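Local coordinates for chemotaxis signal transduction protein (Thermoanaerobacter tengcongensis, PDB 2QDL), which probably serves as the CheW scaffold of bacterial chemotaxis, coupling membrane chemoreceptors to the histidine kinase CheA, at residues P11-A20 with V97-E108. Numbering follows the deposited sequence.
Sequences PKKIVVFSLA and VDAVHEVIPIDE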
# COMPACT_ATOMS: atom_id res chain seq x y z
N PRO A 11 19.30 6.77 -3.80
CA PRO A 11 18.82 5.41 -3.44
C PRO A 11 17.32 5.21 -3.58
O PRO A 11 16.57 6.17 -3.49
CB PRO A 11 19.23 5.25 -1.98
CG PRO A 11 20.22 6.37 -1.69
CD PRO A 11 19.88 7.48 -2.64
N LYS A 12 16.89 3.97 -3.79
CA LYS A 12 15.48 3.61 -3.65
C LYS A 12 15.00 4.00 -2.23
O LYS A 12 15.64 3.62 -1.22
CB LYS A 12 15.24 2.12 -3.93
CG LYS A 12 13.76 1.69 -3.91
CD LYS A 12 13.60 0.21 -4.29
CE LYS A 12 12.16 -0.19 -4.50
NZ LYS A 12 11.58 0.40 -5.77
N LYS A 13 13.92 4.77 -2.14
CA LYS A 13 13.36 5.14 -0.83
C LYS A 13 12.02 4.43 -0.65
O LYS A 13 11.12 4.57 -1.49
CB LYS A 13 13.18 6.65 -0.68
CG LYS A 13 14.40 7.49 -1.05
CD LYS A 13 15.23 7.90 0.14
CE LYS A 13 14.82 9.33 0.60
NZ LYS A 13 15.77 9.92 1.61
N ILE A 14 11.92 3.63 0.40
CA ILE A 14 10.69 2.93 0.74
C ILE A 14 9.99 3.61 1.92
O ILE A 14 10.61 3.86 2.96
CB ILE A 14 10.93 1.42 1.07
CG1 ILE A 14 11.68 0.70 -0.05
CG2 ILE A 14 9.62 0.74 1.33
CD1 ILE A 14 11.08 0.87 -1.40
N VAL A 15 8.71 3.92 1.75
CA VAL A 15 7.83 4.33 2.84
C VAL A 15 7.34 3.07 3.52
O VAL A 15 6.73 2.18 2.87
CB VAL A 15 6.61 5.13 2.29
CG1 VAL A 15 5.73 5.63 3.40
CG2 VAL A 15 7.12 6.30 1.44
N VAL A 16 7.65 2.99 4.81
CA VAL A 16 7.36 1.83 5.64
C VAL A 16 6.18 2.17 6.54
O VAL A 16 6.14 3.23 7.20
CB VAL A 16 8.60 1.36 6.47
CG1 VAL A 16 8.27 0.13 7.33
CG2 VAL A 16 9.77 1.03 5.56
N PHE A 17 5.19 1.29 6.52
CA PHE A 17 4.00 1.44 7.29
C PHE A 17 3.68 0.11 7.94
O PHE A 17 4.16 -0.94 7.53
CB PHE A 17 2.83 1.94 6.41
CG PHE A 17 2.63 1.17 5.10
CD1 PHE A 17 1.74 0.09 5.03
CD2 PHE A 17 3.32 1.52 3.95
CE1 PHE A 17 1.53 -0.60 3.81
CE2 PHE A 17 3.13 0.85 2.74
CZ PHE A 17 2.24 -0.20 2.66
N SER A 18 2.86 0.13 8.98
CA SER A 18 2.60 -1.12 9.64
C SER A 18 1.14 -1.51 9.46
O SER A 18 0.29 -0.66 9.26
CB SER A 18 3.03 -1.06 11.11
OG SER A 18 2.35 -0.04 11.78
N LEU A 19 0.91 -2.82 9.46
CA LEU A 19 -0.44 -3.40 9.49
C LEU A 19 -0.41 -4.44 10.62
O LEU A 19 0.29 -5.44 10.51
CB LEU A 19 -0.82 -4.07 8.16
CG LEU A 19 -0.92 -3.17 6.92
CD1 LEU A 19 -1.16 -4.04 5.68
CD2 LEU A 19 -2.02 -2.13 7.11
N ALA A 20 -1.14 -4.18 11.71
CA ALA A 20 -1.07 -5.02 12.92
C ALA A 20 0.41 -5.16 13.31
O ALA A 20 1.12 -4.15 13.43
CB ALA A 20 -1.76 -6.39 12.72
N VAL A 97 -3.56 2.27 6.28
CA VAL A 97 -2.37 1.79 7.01
C VAL A 97 -2.47 2.26 8.47
O VAL A 97 -3.05 3.31 8.73
CB VAL A 97 -1.02 2.28 6.34
CG1 VAL A 97 -0.97 1.92 4.88
CG2 VAL A 97 -0.79 3.79 6.50
N ASP A 98 -1.89 1.51 9.40
CA ASP A 98 -1.89 1.88 10.82
C ASP A 98 -0.98 3.06 11.12
O ASP A 98 -1.22 3.80 12.05
CB ASP A 98 -1.50 0.69 11.74
CG ASP A 98 -2.51 -0.43 11.69
OD1 ASP A 98 -3.68 -0.16 11.35
OD2 ASP A 98 -2.15 -1.57 12.02
N ALA A 99 0.09 3.22 10.36
CA ALA A 99 1.02 4.33 10.58
C ALA A 99 2.07 4.30 9.50
O ALA A 99 2.43 3.25 9.03
CB ALA A 99 1.70 4.22 11.98
N VAL A 100 2.53 5.48 9.12
CA VAL A 100 3.74 5.65 8.34
C VAL A 100 4.87 5.85 9.36
O VAL A 100 4.96 6.91 10.00
CB VAL A 100 3.60 6.84 7.36
CG1 VAL A 100 4.93 7.13 6.63
CG2 VAL A 100 2.48 6.56 6.35
N HIS A 101 5.68 4.81 9.54
CA HIS A 101 6.77 4.83 10.52
C HIS A 101 8.02 5.58 10.01
O HIS A 101 8.49 6.53 10.64
CB HIS A 101 7.10 3.40 10.95
CG HIS A 101 5.98 2.73 11.68
ND1 HIS A 101 5.59 3.11 12.95
CD2 HIS A 101 5.15 1.73 11.31
CE1 HIS A 101 4.58 2.34 13.34
NE2 HIS A 101 4.27 1.52 12.35
N GLU A 102 8.55 5.14 8.87
CA GLU A 102 9.80 5.69 8.36
C GLU A 102 9.87 5.70 6.85
O GLU A 102 8.98 5.17 6.17
CB GLU A 102 11.01 4.96 8.96
CG GLU A 102 11.17 3.52 8.59
CD GLU A 102 12.20 2.79 9.47
OE1 GLU A 102 13.18 3.42 9.92
OE2 GLU A 102 12.02 1.58 9.70
N VAL A 103 10.91 6.35 6.35
CA VAL A 103 11.27 6.40 4.96
C VAL A 103 12.72 5.94 4.91
O VAL A 103 13.63 6.63 5.38
CB VAL A 103 11.13 7.82 4.33
CG1 VAL A 103 11.56 7.80 2.88
CG2 VAL A 103 9.69 8.33 4.44
N ILE A 104 12.94 4.75 4.35
CA ILE A 104 14.28 4.19 4.32
C ILE A 104 14.87 4.01 2.91
O ILE A 104 14.17 3.61 2.00
CB ILE A 104 14.40 2.87 5.13
CG1 ILE A 104 13.40 1.83 4.66
CG2 ILE A 104 14.21 3.16 6.63
CD1 ILE A 104 13.62 0.55 5.38
N PRO A 105 16.18 4.31 2.77
CA PRO A 105 16.92 4.07 1.54
C PRO A 105 17.36 2.62 1.49
O PRO A 105 17.74 2.05 2.51
CB PRO A 105 18.13 4.98 1.69
CG PRO A 105 18.41 4.96 3.19
CD PRO A 105 17.04 4.90 3.83
N ILE A 106 17.29 2.02 0.31
CA ILE A 106 17.71 0.63 0.20
C ILE A 106 18.28 0.35 -1.17
O ILE A 106 17.89 0.98 -2.16
CB ILE A 106 16.55 -0.39 0.50
CG1 ILE A 106 15.46 -0.30 -0.56
CG2 ILE A 106 15.96 -0.15 1.88
CD1 ILE A 106 14.53 -1.50 -0.53
N ASP A 107 19.18 -0.62 -1.22
CA ASP A 107 19.65 -1.13 -2.51
C ASP A 107 18.56 -1.99 -3.16
O ASP A 107 18.15 -3.02 -2.63
CB ASP A 107 20.90 -1.97 -2.28
CG ASP A 107 21.66 -2.26 -3.55
OD1 ASP A 107 21.09 -2.23 -4.70
OD2 ASP A 107 22.87 -2.54 -3.37
N GLU A 108 18.07 -1.55 -4.31
CA GLU A 108 17.03 -2.26 -5.03
C GLU A 108 17.40 -3.74 -5.28
O GLU A 108 16.52 -4.60 -5.39
CB GLU A 108 16.76 -1.55 -6.34
CG GLU A 108 15.62 -2.15 -7.12
CD GLU A 108 15.63 -1.75 -8.58
OE1 GLU A 108 14.52 -1.72 -9.15
OE2 GLU A 108 16.72 -1.46 -9.15
O HOH W 1 19.25 2.23 -4.17
O HOH W 2 15.08 8.73 4.32
O HOH W 3 0.35 -1.66 13.32
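Lys12 pairs with Ile106 at the start of an antiparallel ladder that runs through one sheet of the CheW-like beta-barrel fold; the axes of strands 12-19 and 99-106 lie at 153°. The backbone N of Ile106 reaches Lys12 O at 2.8 Å, while a water spans Lys12 N and Ile106 O. The aliphatic part of Lys12 runs alongside Ile106 and carries NZ to a salt bridge with Asp27. Lys13 falls on the other face of the sheet, where its NZ meets Val103 O through a second water. Ile14 and Ile104 exchange two backbone bonds, and Ile14 CG1 packs 3.6 Å from Ile106 CD1. Val15 brings CG1, anti to its own backbone N (chi1 -177°), to 3.7 Å from Val100 CG1. At Val16 the register slips: Val16 N binds Glu102 O almost straight (176°), but Val16 O accepts from His101 N, so two residues face one, a classic beta bulge. On the Ile14 face, Val16 CG2 rests 3.8 Å from Ile104 CG1. Phe17, buried, crosses Val97 at about a right angle, with ring atom CD1 3.3 Å from Val97 CG1; its side chain also touches Tyr24 and Leu26 of strand 22-27, Ile84 and Ile139. Ser18 O accepts from Asp98 N, and Ser18 OG accepts from His101 NE2 close to the imidazole plane, at a separation so short that its exact length is doubtful. Leu19 CD2 approaches Val97 CA. Ala20 N, just past the strand, donates to Asp98 OD2 at 2.8 Å, while Asp98 OD1 is salt-bridged to Lys67. An alanine in place of Asp98 would remove both carboxylate oxygens and is likely to leave Ala20 N and Lys67 without these mates. A third water donates to Asp98 OD2 and Ala20 O, 2.6 Å from the latter, and accepts from Ser18 OG.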